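Local coordinates for protein eukaryotic translation initiation factor 2A (Schizosaccharomyces pombe, PDB 3WJ9) that probably directs methionyl-tRNAi to 40S ribosomal subunits in a codon-dependent manner to start synthesis from certain mRNAs, and is represented here by its beta-propeller part, at residues I336-A341 with K346-V351; T370-P375 with V379-K384; E22-P27 with A391-E396; E31-P36 with Q56-D61. All coordinates share one frame; numbering follows the deposited sequence.

Contact 1: residues I336-A341 with K346-V351; sequences IDIFDA and KKITTV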
loop_
_atom_site.group_PDB
_atom_site.type_symbol
_atom_site.label_atom_id
_atom_site.label_comp_id
_atom_site.label_asym_id
_atom_site.label_seq_id
_atom_site.Cartn_x
_atom_site.Cartn_y
_atom_site.Cartn_z
ATOM N N ILE A 336 -21.088 0.419 5.642
ATOM C CA ILE A 336 -19.905 0.985 6.284
ATOM C C ILE A 336 -20.251 1.544 7.664
ATOM O O ILE A 336 -21.222 2.287 7.814
ATOM C CB ILE A 336 -19.269 2.111 5.432
ATOM C CG1 ILE A 336 -18.739 1.564 4.103
ATOM C CG2 ILE A 336 -18.144 2.795 6.197
ATOM C CD1 ILE A 336 -18.054 2.604 3.245
ATOM N N ASP A 337 -19.456 1.179 8.666
ATOM C CA ASP A 337 -19.614 1.714 10.014
ATOM C C ASP A 337 -18.351 2.458 10.435
ATOM O O ASP A 337 -17.245 2.073 10.059
ATOM C CB ASP A 337 -19.927 0.594 11.010
ATOM C CG ASP A 337 -21.270 -0.055 10.756
ATOM O OD1 ASP A 337 -22.106 0.564 10.067
ATOM O OD2 ASP A 337 -21.495 -1.181 11.250
ATOM N N ILE A 338 -18.515 3.526 11.211
ATOM C CA ILE A 338 -17.369 4.287 11.705
ATOM C C ILE A 338 -17.419 4.438 13.225
ATOM O O ILE A 338 -18.374 4.982 13.778
ATOM C CB ILE A 338 -17.284 5.682 11.052
ATOM C CG1 ILE A 338 -17.029 5.547 9.549
ATOM C CG2 ILE A 338 -16.183 6.506 11.696
ATOM C CD1 ILE A 338 -16.862 6.867 8.835
ATOM N N PHE A 339 -16.375 3.948 13.888
ATOM C CA PHE A 339 -16.304 3.950 15.344
ATOM C C PHE A 339 -15.247 4.932 15.846
ATOM O O PHE A 339 -14.359 5.338 15.095
ATOM C CB PHE A 339 -16.013 2.540 15.861
ATOM C CG PHE A 339 -17.036 1.519 15.442
ATOM C CD1 PHE A 339 -16.941 0.878 14.216
ATOM C CD2 PHE A 339 -18.098 1.208 16.273
ATOM C CE1 PHE A 339 -17.884 -0.056 13.832
ATOM C CE2 PHE A 339 -19.043 0.277 15.894
ATOM C CZ PHE A 339 -18.937 -0.356 14.674
ATOM N N ASP A 340 -15.347 5.307 17.117
ATOM C CA ASP A 340 -14.489 6.342 17.688
ATOM C C ASP A 340 -13.738 5.829 18.914
ATOM O O ASP A 340 -14.334 5.606 19.964
ATOM C CB ASP A 340 -15.327 7.571 18.057
ATOM C CG ASP A 340 -14.483 8.801 18.357
ATOM O OD1 ASP A 340 -13.414 8.672 18.988
ATOM O OD2 ASP A 340 -14.899 9.909 17.961
ATOM N N ALA A 341 -12.426 5.663 18.773
ATOM C CA ALA A 341 -11.578 5.208 19.871
ATOM C C ALA A 341 -11.620 6.172 21.053
ATOM O O ALA A 341 -11.547 5.757 22.209
ATOM C CB ALA A 341 -10.147 5.031 19.391
ATOM N N LYS A 346 -17.796 4.422 20.375
ATOM C CA LYS A 346 -19.145 4.727 19.899
ATOM C C LYS A 346 -19.171 4.668 18.387
ATOM O O LYS A 346 -18.177 4.976 17.729
ATOM C CB LYS A 346 -19.638 6.114 20.328
ATOM C CG LYS A 346 -19.588 6.469 21.797
ATOM C CD LYS A 346 -20.047 5.372 22.734
ATOM C CE LYS A 346 -20.103 5.919 24.158
ATOM N NZ LYS A 346 -20.329 4.865 25.177
ATOM N N LYS A 347 -20.314 4.278 17.840
ATOM C CA LYS A 347 -20.546 4.443 16.420
ATOM C C LYS A 347 -21.265 5.768 16.205
ATOM O O LYS A 347 -22.235 6.079 16.899
ATOM C CB LYS A 347 -21.356 3.281 15.854
ATOM C CG LYS A 347 -21.146 3.074 14.368
ATOM C CD LYS A 347 -21.666 1.725 13.909
ATOM C CE LYS A 347 -23.130 1.545 14.268
ATOM N NZ LYS A 347 -23.982 2.579 13.616
ATOM N N ILE A 348 -20.771 6.552 15.255
ATOM C CA ILE A 348 -21.336 7.863 14.969
ATOM C C ILE A 348 -21.998 7.872 13.602
ATOM O O ILE A 348 -22.758 8.783 13.272
ATOM C CB ILE A 348 -20.260 8.964 15.004
ATOM C CG1 ILE A 348 -19.299 8.804 13.824
ATOM C CG2 ILE A 348 -19.504 8.930 16.322
ATOM C CD1 ILE A 348 -18.302 9.932 13.683
ATOM N N THR A 349 -21.704 6.851 12.806
ATOM C CA THR A 349 -22.134 6.832 11.418
ATOM C C THR A 349 -22.269 5.417 10.864
ATOM O O THR A 349 -21.398 4.570 11.064
ATOM C CB THR A 349 -21.148 7.627 10.531
ATOM O OG1 THR A 349 -21.118 8.996 10.952
ATOM C CG2 THR A 349 -21.562 7.568 9.072
ATOM N N THR A 350 -23.385 5.171 10.186
ATOM C CA THR A 350 -23.556 3.973 9.379
ATOM C C THR A 350 -24.026 4.380 7.990
ATOM O O THR A 350 -25.088 4.983 7.840
ATOM C CB THR A 350 -24.571 2.990 9.996
ATOM O OG1 THR A 350 -24.048 2.456 11.219
ATOM C CG2 THR A 350 -24.854 1.843 9.032
ATOM N N VAL A 351 -23.218 4.076 6.980
ATOM C CA VAL A 351 -23.614 4.297 5.595
ATOM C C VAL A 351 -23.474 2.999 4.819
ATOM O O VAL A 351 -22.761 2.090 5.240
ATOM C CB VAL A 351 -22.770 5.392 4.904
ATOM C CG1 VAL A 351 -22.686 6.634 5.771
ATOM C CG2 VAL A 351 -21.378 4.877 4.572
#
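With CG anti to the backbone N (chi1 -156°) and bends further out along its chain, Lys347 folds its methylenes back over Phe339 and Asp337. Its CG lies over one face of the Phe339 ring in a CH-pi contact, 4.1 Å from the centroid and displaced toward the rim. CD continues past it, 3.6 Å from Asp337 CB. Asp337 carries its carboxylate beside its own backbone N (chi1 -66°), where Thr350 OG1 donates to OD1 over 2.9 Å, arriving from above the carboxylate plane. The other oxygen, OD2, is salt-bridged to Arg312.

Beneath these groups runs an antiparallel hairpin, strands 335-340 and 346-352, the outer two strands of a four-stranded propeller blade. Val351 N bonds to Ile336 O at 2.8 Å. Further along, Ile348 is an extra residue opposite Ile338, so the ladder is irregular here: Ile338 O accepts from Ile348 N (3.2 Å) while Ile338 N donates to Thr349 O (3.1 Å). On the face of Ile336 and Val351, CB of the isoleucine meets CG2 of the valine.

The Asp337 carboxylate is thus shared between a hydroxyl and an arginine, with the Lys347 ammonium nearby but beyond salt-bridge range, surroundings that would probably favour its charged form.

Contact 2: residues T370-P375 with V379-K384; sequences TAVTSP and VDNSIK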
loop_
_atom_site.group_PDB
_atom_site.type_symbol
_atom_site.label_atom_id
_atom_site.label_comp_id
_atom_site.label_asym_id
_atom_site.label_seq_id
_atom_site.Cartn_x
_atom_site.Cartn_y
_atom_site.Cartn_z
ATOM N N THR A 370 -15.680 6.781 -1.318
ATOM C CA THR A 370 -16.005 5.416 -1.709
ATOM C C THR A 370 -16.137 5.366 -3.223
ATOM O O THR A 370 -16.484 6.363 -3.854
ATOM C CB THR A 370 -17.309 4.906 -1.052
ATOM O OG1 THR A 370 -18.417 5.710 -1.472
ATOM C CG2 THR A 370 -17.204 4.939 0.467
ATOM N N ALA A 371 -15.843 4.211 -3.809
ATOM C CA ALA A 371 -15.950 4.052 -5.252
ATOM C C ALA A 371 -16.333 2.629 -5.622
ATOM O O ALA A 371 -16.214 1.709 -4.815
ATOM C CB ALA A 371 -14.641 4.439 -5.932
ATOM N N VAL A 372 -16.811 2.463 -6.848
ATOM C CA VAL A 372 -17.071 1.145 -7.407
ATOM C C VAL A 372 -16.317 1.062 -8.730
ATOM O O VAL A 372 -16.532 1.883 -9.621
ATOM C CB VAL A 372 -18.577 0.895 -7.608
ATOM C CG1 VAL A 372 -18.806 -0.435 -8.297
ATOM C CG2 VAL A 372 -19.303 0.935 -6.269
ATOM N N THR A 373 -15.423 0.083 -8.852
ATOM C CA THR A 373 -14.462 0.083 -9.951
ATOM C C THR A 373 -14.500 -1.149 -10.860
ATOM O O THR A 373 -14.869 -2.246 -10.447
ATOM C CB THR A 373 -13.020 0.231 -9.412
ATOM O OG1 THR A 373 -12.706 -0.874 -8.556
ATOM C CG2 THR A 373 -12.873 1.529 -8.632
ATOM N N SER A 374 -14.105 -0.925 -12.109
ATOM C CA SER A 374 -13.901 -1.969 -13.106
ATOM C C SER A 374 -12.395 -2.240 -13.158
ATOM O O SER A 374 -11.606 -1.334 -12.896
ATOM C CB SER A 374 -14.452 -1.513 -14.465
ATOM O OG SER A 374 -14.313 -2.496 -15.476
ATOM N N PRO A 375 -11.982 -3.480 -13.471
ATOM C CA PRO A 375 -12.795 -4.652 -13.808
ATOM C C PRO A 375 -13.250 -5.483 -12.607
ATOM O O PRO A 375 -13.774 -6.576 -12.809
ATOM C CB PRO A 375 -11.855 -5.468 -14.694
ATOM C CG PRO A 375 -10.511 -5.180 -14.142
ATOM C CD PRO A 375 -10.543 -3.753 -13.647
ATOM N N VAL A 379 -20.341 -2.989 -13.700
ATOM C CA VAL A 379 -21.606 -2.267 -13.613
ATOM C C VAL A 379 -21.623 -1.304 -12.424
ATOM O O VAL A 379 -21.000 -1.567 -11.395
ATOM C CB VAL A 379 -22.806 -3.239 -13.500
ATOM C CG1 VAL A 379 -23.069 -3.932 -14.834
ATOM C CG2 VAL A 379 -22.569 -4.262 -12.398
ATOM N N ASP A 380 -22.322 -0.183 -12.594
ATOM C CA ASP A 380 -22.562 0.795 -11.527
ATOM C C ASP A 380 -21.298 1.474 -10.993
ATOM O O ASP A 380 -21.193 1.742 -9.798
ATOM C CB ASP A 380 -23.305 0.131 -10.362
ATOM C CG ASP A 380 -24.668 -0.394 -10.763
ATOM O OD1 ASP A 380 -24.902 -0.567 -11.978
ATOM O OD2 ASP A 380 -25.502 -0.642 -9.867
ATOM N N ASN A 381 -20.348 1.766 -11.876
ATOM C CA ASN A 381 -19.129 2.460 -11.469
ATOM C C ASN A 381 -19.404 3.911 -11.078
ATOM O O ASN A 381 -20.121 4.624 -11.779
ATOM C CB ASN A 381 -18.080 2.406 -12.582
ATOM C CG ASN A 381 -17.531 1.010 -12.796
ATOM O OD1 ASN A 381 -17.317 0.578 -13.927
ATOM N ND2 ASN A 381 -17.306 0.292 -11.702
ATOM N N SER A 382 -18.830 4.346 -9.959
ATOM C CA SER A 382 -19.120 5.678 -9.439
ATOM C C SER A 382 -18.093 6.192 -8.430
ATOM O O SER A 382 -17.190 5.465 -8.011
ATOM C CB SER A 382 -20.507 5.688 -8.792
ATOM O OG SER A 382 -20.526 4.881 -7.627
ATOM N N ILE A 383 -18.241 7.463 -8.062
ATOM C CA ILE A 383 -17.473 8.076 -6.982
ATOM C C ILE A 383 -18.424 8.773 -6.016
ATOM O O ILE A 383 -19.349 9.463 -6.443
ATOM C CB ILE A 383 -16.446 9.109 -7.500
ATOM C CG1 ILE A 383 -15.397 8.444 -8.387
ATOM C CG2 ILE A 383 -15.755 9.810 -6.339
ATOM C CD1 ILE A 383 -14.368 9.414 -8.933
ATOM N N LYS A 384 -18.203 8.592 -4.719
ATOM C CA LYS A 384 -18.982 9.309 -3.716
ATOM C C LYS A 384 -18.106 9.726 -2.538
ATOM O O LYS A 384 -17.431 8.894 -1.932
ATOM C CB LYS A 384 -20.154 8.455 -3.229
ATOM C CG LYS A 384 -21.085 9.175 -2.275
ATOM C CD LYS A 384 -22.420 8.463 -2.180
ATOM C CE LYS A 384 -23.359 9.167 -1.220
ATOM N NZ LYS A 384 -24.620 8.401 -1.029
#
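Val372 O and Asn381 ND2 meet at the mouth of a beta hairpin, strands 367-372 and 382-387, which are the two middle strands of a four-stranded blade of the propeller. The amide nitrogen donates to the carbonyl oxygen over 2.7 Å, but comes from well above the carbonyl plane and nearly at a right angle to the C=O bond (102°), so it uses neither the usual direction of a sheet bond nor its place. That place is held weakly by Ser382 N, 3.4 Å from the same oxygen. The Val372 side chain packs across the Asn381 side chain, and its CB rests 3.5 Å from Asp380 O. Val372 N in turn donates to Ser382 O at 3.2 Å.

Deeper in the hairpin the pairing of Thr370 with Lys384 is regular. The two exchange bonds, Thr370 N to Lys384 O at 2.8 Å and Lys384 N to Thr370 O at 2.9 Å.

A second shell fixes these groups. Asn381 ND2 also donates to Leu377 O inside the turn, and its OD1 receives a weak bond from Leu401 N, so the amide bonds to the turn and to the strand end, and weakly to strand 401-406. Thr370 OG1 bonds Trp386 NE1, and Lys384 forms a cation-pi contact with the same indole. At the oxygen end of the Asn381 amide, Ser374 CB sits 3.6 Å from Asn381 OD1.

Contact 3: residues E22-P27 with A391-E396; sequences ENYASP and APMFYE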
loop_
_atom_site.group_PDB
_atom_site.type_symbol
_atom_site.label_atom_id
_atom_site.label_comp_id
_atom_site.label_asym_id
_atom_site.label_seq_id
_atom_site.Cartn_x
_atom_site.Cartn_y
_atom_site.Cartn_z
ATOM N N GLU A 22 -12.776 23.320 -4.443
ATOM C CA GLU A 22 -12.846 24.334 -5.510
ATOM C C GLU A 22 -14.095 24.300 -6.408
ATOM O O GLU A 22 -14.086 24.831 -7.517
ATOM C CB GLU A 22 -11.582 24.285 -6.373
ATOM C CG GLU A 22 -10.506 25.265 -5.938
ATOM C CD GLU A 22 -9.195 25.059 -6.671
ATOM O OE1 GLU A 22 -9.170 25.224 -7.907
ATOM O OE2 GLU A 22 -8.187 24.738 -6.008
ATOM N N ASN A 23 -15.146 23.646 -5.932
ATOM C CA ASN A 23 -16.291 23.223 -6.740
ATOM C C ASN A 23 -15.908 22.127 -7.731
ATOM O O ASN A 23 -16.425 22.069 -8.850
ATOM C CB ASN A 23 -16.909 24.416 -7.473
ATOM C CG ASN A 23 -17.617 25.373 -6.534
ATOM O OD1 ASN A 23 -17.726 26.567 -6.811
ATOM N ND2 ASN A 23 -18.102 24.851 -5.411
ATOM N N TYR A 24 -14.977 21.281 -7.300
ATOM C CA TYR A 24 -14.573 20.081 -8.024
ATOM C C TYR A 24 -13.990 20.371 -9.402
ATOM O O TYR A 24 -14.364 19.747 -10.394
ATOM C CB TYR A 24 -15.760 19.121 -8.129
ATOM C CG TYR A 24 -16.226 18.653 -6.771
ATOM C CD1 TYR A 24 -17.104 19.419 -6.018
ATOM C CD2 TYR A 24 -15.761 17.464 -6.226
ATOM C CE1 TYR A 24 -17.522 19.009 -4.769
ATOM C CE2 TYR A 24 -16.172 17.046 -4.975
ATOM C CZ TYR A 24 -17.056 17.820 -4.253
ATOM O OH TYR A 24 -17.472 17.409 -3.008
ATOM N N ALA A 25 -13.050 21.311 -9.447
ATOM C CA ALA A 25 -12.375 21.668 -10.687
ATOM C C ALA A 25 -10.930 21.177 -10.691
ATOM O O ALA A 25 -10.315 21.014 -9.639
ATOM C CB ALA A 25 -12.423 23.171 -10.900
ATOM N N SER A 26 -10.391 20.943 -11.883
ATOM C CA SER A 26 -9.008 20.501 -12.016
ATOM C C SER A 26 -8.053 21.690 -11.971
ATOM O O SER A 26 -8.403 22.785 -12.412
ATOM C CB SER A 26 -8.816 19.719 -13.319
ATOM O OG SER A 26 -9.387 18.426 -13.221
ATOM N N PRO A 27 -6.846 21.482 -11.419
ATOM C CA PRO A 27 -5.810 22.521 -11.411
ATOM C C PRO A 27 -5.460 22.960 -12.834
ATOM O O PRO A 27 -5.182 22.110 -13.678
ATOM C CB PRO A 27 -4.624 21.838 -10.718
ATOM C CG PRO A 27 -4.907 20.372 -10.803
ATOM C CD PRO A 27 -6.394 20.248 -10.756
ATOM N N ALA A 391 -23.337 12.721 5.984
ATOM C CA ALA A 391 -23.810 13.586 4.913
ATOM C C ALA A 391 -22.911 13.494 3.688
ATOM O O ALA A 391 -21.710 13.742 3.775
ATOM C CB ALA A 391 -23.895 15.026 5.398
ATOM N N PRO A 392 -23.496 13.144 2.535
ATOM C CA PRO A 392 -22.729 13.130 1.289
ATOM C C PRO A 392 -22.336 14.552 0.911
ATOM O O PRO A 392 -22.901 15.490 1.468
ATOM C CB PRO A 392 -23.709 12.530 0.280
ATOM C CG PRO A 392 -25.051 12.934 0.801
ATOM C CD PRO A 392 -24.932 12.899 2.304
HETATM N N MSE A 393 -21.281 14.708 0.114
HETATM C CA MSE A 393 -20.911 16.009 -0.431
HETATM C C MSE A 393 -20.706 15.969 -1.924
HETATM O O MSE A 393 -20.559 17.032 -2.560
HETATM C CB MSE A 393 -19.666 16.563 0.253
HETATM C CG MSE A 393 -18.735 15.464 0.745
HETATM SE SE MSE A 393 -17.157 16.310 1.562
HETATM C CE MSE A 393 -17.437 15.693 3.409
ATOM N N PHE A 394 -20.687 14.770 -2.494
ATOM C CA PHE A 394 -20.416 14.573 -3.910
ATOM C C PHE A 394 -20.878 13.204 -4.385
ATOM O O PHE A 394 -20.952 12.256 -3.602
ATOM C CB PHE A 394 -18.927 14.744 -4.205
ATOM C CG PHE A 394 -18.613 14.850 -5.667
ATOM C CD1 PHE A 394 -19.001 15.968 -6.382
ATOM C CD2 PHE A 394 -17.923 13.846 -6.324
ATOM C CE1 PHE A 394 -18.715 16.082 -7.722
ATOM C CE2 PHE A 394 -17.633 13.955 -7.666
ATOM C CZ PHE A 394 -18.030 15.078 -8.363
ATOM N N TYR A 395 -21.194 13.118 -5.673
ATOM C CA TYR A 395 -21.517 11.854 -6.316
ATOM C C TYR A 395 -21.428 12.014 -7.822
ATOM O O TYR A 395 -21.856 13.025 -8.381
ATOM C CB TYR A 395 -22.909 11.359 -5.926
ATOM C CG TYR A 395 -23.307 10.087 -6.643
ATOM C CD1 TYR A 395 -22.914 8.847 -6.157
ATOM C CD2 TYR A 395 -24.072 10.123 -7.803
ATOM C CE1 TYR A 395 -23.270 7.681 -6.806
ATOM C CE2 TYR A 395 -24.432 8.964 -8.457
ATOM C CZ TYR A 395 -24.030 7.746 -7.956
ATOM O OH TYR A 395 -24.391 6.588 -8.607
ATOM N N GLU A 396 -20.891 10.996 -8.479
ATOM C CA GLU A 396 -20.634 11.069 -9.904
ATOM C C GLU A 396 -20.721 9.683 -10.525
ATOM O O GLU A 396 -20.085 8.743 -10.054
ATOM C CB GLU A 396 -19.265 11.711 -10.141
ATOM C CG GLU A 396 -18.896 11.965 -11.579
ATOM C CD GLU A 396 -17.786 12.992 -11.720
ATOM O OE1 GLU A 396 -17.905 14.081 -11.124
ATOM O OE2 GLU A 396 -16.772 12.689 -12.384
#
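Tyr24 and Phe394 lay their rings nearly flat on each other in an offset stack, planes 12° apart and centroids separated by 4.0 Å. The two side chains slide past one another in opposite directions, each ring pushed toward the root of the other. Phe394 CD1 therefore comes over the centre of the Tyr24 ring, whereas Tyr24 CE2 lies over the Phe394 ring toward its rim; these two carbons are the closest pair, at 3.3 Å. The overshoot carries the phenol end of Tyr24 beyond the Phe394 ring to its stem, so that Tyr24 OH lies 3.3 Å from Phe394 CB. Phe394 presents itself to the loop because its CG stands anti to the backbone N (chi1 -167°), extending the ring away from its strand.

The strand is 392-397, the outermost of the last four-stranded blade of the beta-propeller, and Tyr24 belongs to the loop between strands 15-19 and 37-42, near the other end of the chain. Met393, built as selenomethionine, and Phe394 both face Ile385 on the neighbouring strand 382-387, forming a classic beta bulge. Both of their side chains touch Ile385. Met393 adds a smaller contact, its CB 4.0 Å from Tyr24 OH, while its selenium-bearing end leads off toward His387.

On the loop side, Tyr24 also packs on Val18 of strand 15-19, and Ala25 is tied to Asn19 by a backbone hydrogen bond. Both stacked residues additionally touch a neighbouring molecule in the crystal, and neither is fully buried within its own chain.

Contact 4: residues E31-P36 with Q56-D61; sequences EAISEP and QVVIND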
loop_
_atom_site.group_PDB
_atom_site.type_symbol
_atom_site.label_atom_id
_atom_site.label_comp_id
_atom_site.label_asym_id
_atom_site.label_seq_id
_atom_site.Cartn_x
_atom_site.Cartn_y
_atom_site.Cartn_z
ATOM N N GLU A 31 -3.534 18.653 -18.220
ATOM C CA GLU A 31 -4.154 17.938 -19.331
ATOM C C GLU A 31 -3.373 16.648 -19.597
ATOM O O GLU A 31 -2.156 16.604 -19.411
ATOM C CB GLU A 31 -4.212 18.813 -20.587
ATOM C CG GLU A 31 -4.719 18.084 -21.823
ATOM C CD GLU A 31 -4.874 18.994 -23.020
ATOM O OE1 GLU A 31 -4.070 18.867 -23.967
ATOM O OE2 GLU A 31 -5.805 19.825 -23.020
ATOM N N ALA A 32 -4.079 15.600 -20.019
ATOM C CA ALA A 32 -3.476 14.284 -20.220
ATOM C C ALA A 32 -2.778 14.143 -21.576
ATOM O O ALA A 32 -2.752 15.080 -22.372
ATOM C CB ALA A 32 -4.533 13.201 -20.064
ATOM N N ILE A 33 -2.215 12.962 -21.827
ATOM C CA ILE A 33 -1.535 12.669 -23.089
ATOM C C ILE A 33 -2.547 12.274 -24.165
ATOM O O ILE A 33 -3.676 11.893 -23.850
ATOM C CB ILE A 33 -0.488 11.525 -22.930
ATOM C CG1 ILE A 33 0.372 11.727 -21.686
ATOM C CG2 ILE A 33 0.436 11.432 -24.138
ATOM C CD1 ILE A 33 1.358 10.597 -21.460
ATOM N N SER A 34 -2.138 12.394 -25.426
ATOM C CA SER A 34 -2.880 11.867 -26.568
ATOM C C SER A 34 -3.438 10.472 -26.311
ATOM O O SER A 34 -4.626 10.219 -26.511
ATOM C CB SER A 34 -1.977 11.836 -27.804
ATOM O OG SER A 34 -2.629 11.226 -28.903
ATOM N N GLU A 35 -2.570 9.570 -25.865
ATOM C CA GLU A 35 -2.969 8.204 -25.560
ATOM C C GLU A 35 -3.888 8.155 -24.346
ATOM O O GLU A 35 -3.754 8.966 -23.430
ATOM C CB GLU A 35 -1.740 7.330 -25.308
ATOM C CG GLU A 35 -0.671 7.393 -26.377
ATOM C CD GLU A 35 -0.935 6.448 -27.531
ATOM O OE1 GLU A 35 0.040 6.021 -28.184
ATOM O OE2 GLU A 35 -2.113 6.128 -27.787
ATOM N N PRO A 36 -4.828 7.198 -24.334
ATOM C CA PRO A 36 -5.655 6.979 -23.145
ATOM C C PRO A 36 -4.806 6.477 -21.982
ATOM O O PRO A 36 -3.896 5.679 -22.197
ATOM C CB PRO A 36 -6.656 5.915 -23.604
ATOM C CG PRO A 36 -5.961 5.203 -24.717
ATOM C CD PRO A 36 -5.159 6.259 -25.419
ATOM N N GLN A 56 3.921 6.981 -23.297
ATOM C CA GLN A 56 4.749 7.729 -22.352
ATOM C C GLN A 56 4.254 7.673 -20.903
ATOM O O GLN A 56 3.262 7.011 -20.594
ATOM C CB GLN A 56 4.836 9.191 -22.804
ATOM C CG GLN A 56 5.412 9.392 -24.195
ATOM C CD GLN A 56 5.171 10.777 -24.765
ATOM O OE1 GLN A 56 4.727 11.683 -24.064
ATOM N NE2 GLN A 56 5.441 10.938 -26.058
ATOM N N VAL A 57 4.971 8.362 -20.017
ATOM C CA VAL A 57 4.553 8.535 -18.628
ATOM C C VAL A 57 4.764 9.990 -18.212
ATOM O O VAL A 57 5.862 10.526 -18.356
ATOM C CB VAL A 57 5.323 7.608 -17.662
ATOM C CG1 VAL A 57 5.004 7.962 -16.215
ATOM C CG2 VAL A 57 4.994 6.151 -17.936
ATOM N N VAL A 58 3.717 10.625 -17.697
ATOM C CA VAL A 58 3.779 12.050 -17.380
ATOM C C VAL A 58 3.671 12.329 -15.884
ATOM O O VAL A 58 2.798 11.798 -15.200
ATOM C CB VAL A 58 2.673 12.828 -18.124
ATOM C CG1 VAL A 58 2.420 14.176 -17.472
ATOM C CG2 VAL A 58 3.059 13.013 -19.575
ATOM N N ILE A 59 4.578 13.166 -15.387
ATOM C CA ILE A 59 4.575 13.576 -13.990
ATOM C C ILE A 59 4.148 15.039 -13.860
ATOM O O ILE A 59 4.780 15.932 -14.428
ATOM C CB ILE A 59 5.960 13.389 -13.350
ATOM C CG1 ILE A 59 6.446 11.953 -13.560
ATOM C CG2 ILE A 59 5.914 13.741 -11.873
ATOM C CD1 ILE A 59 7.782 11.656 -12.913
ATOM N N ASN A 60 3.076 15.278 -13.110
ATOM C CA ASN A 60 2.532 16.622 -12.953
ATOM C C ASN A 60 2.723 17.185 -11.547
ATOM O O ASN A 60 3.074 16.459 -10.617
ATOM C CB ASN A 60 1.041 16.630 -13.302
ATOM C CG ASN A 60 0.769 16.175 -14.721
ATOM O OD1 ASN A 60 0.595 14.985 -14.981
ATOM N ND2 ASN A 60 0.725 17.123 -15.648
ATOM N N ASP A 61 2.494 18.488 -11.406
ATOM C CA ASP A 61 2.487 19.149 -10.104
ATOM C C ASP A 61 1.054 19.242 -9.595
ATOM O O ASP A 61 0.206 19.868 -10.224
ATOM C CB ASP A 61 3.116 20.542 -10.198
ATOM C CG ASP A 61 3.023 21.317 -8.896
ATOM O OD1 ASP A 61 3.050 20.687 -7.817
ATOM O OD2 ASP A 61 2.918 22.560 -8.954
#
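Ile33 packs on Val58 and Gln56 with no aromatic ring between them; the flat groups near its end are peptides of the strand. Ile33 CD1 sits over one face of the peptide joining Gln56 to Val57, at the limit of contact, 4.5 Å from Val57 N, with the next peptide about equally near. The carbonyl oxygen of the first, Gln56 O, accepts a bond from Thr53 OG1.

The main touch is aliphatic. Ile33 CD1 lies 3.5 Å from Val58 CG2, and Ile33 CG1 follows at 3.7 Å from the same methyl, so one valine branch meets the last two carbons of the isoleucine as the side chains run past each other in opposite directions. The outer torsion of Ile33 is extended (chi2 177°), which pushes CD1 out from the loop to the strand. From there it also reaches Gln56 CB, 4.0 Å away; the stem of the glutamine makes this contact.

Val58 belongs to strand 57-61, the third of four in the first four-stranded blade in the chain, and Ile33 to the loop leading into that blade's first strand, 37-42. Ile33 also touches Tyr51 and Thr53, so it spans two adjacent strands on one face of the sheet. Val57 and Ile59 turn to the other face, toward Ala73 and Thr111 respectively.

No hydrogen bond crosses between the two segments, and strand 57-61 spends its backbone bonds on its sheet neighbours. Dispersion and the exclusion of water from a few methyl groups therefore probably account for most of the attraction between these segments.

From the N terminus, the loop after strand 15-19 supplies first residues 22-27 and then 31-36. Contact 4 closes early, when the chain returns at 56-61 in the first four-stranded blade. Contacts 1 and 2 follow as short hairpin closures in two successive blades near the C-terminal end, in series and without crossing; Ile336 CD1 of one packs on Thr370 CG2 of the other. Contact 3 closes last, at 391-396, and its long span encloses the other three. It shares a sheet with contact 2: Ile383 of contact 2 and Glu396 of contact 3 are joined through the backbone. It ties the N-terminal loop to the last four-stranded blade, bringing together parts near the two ends of the chain.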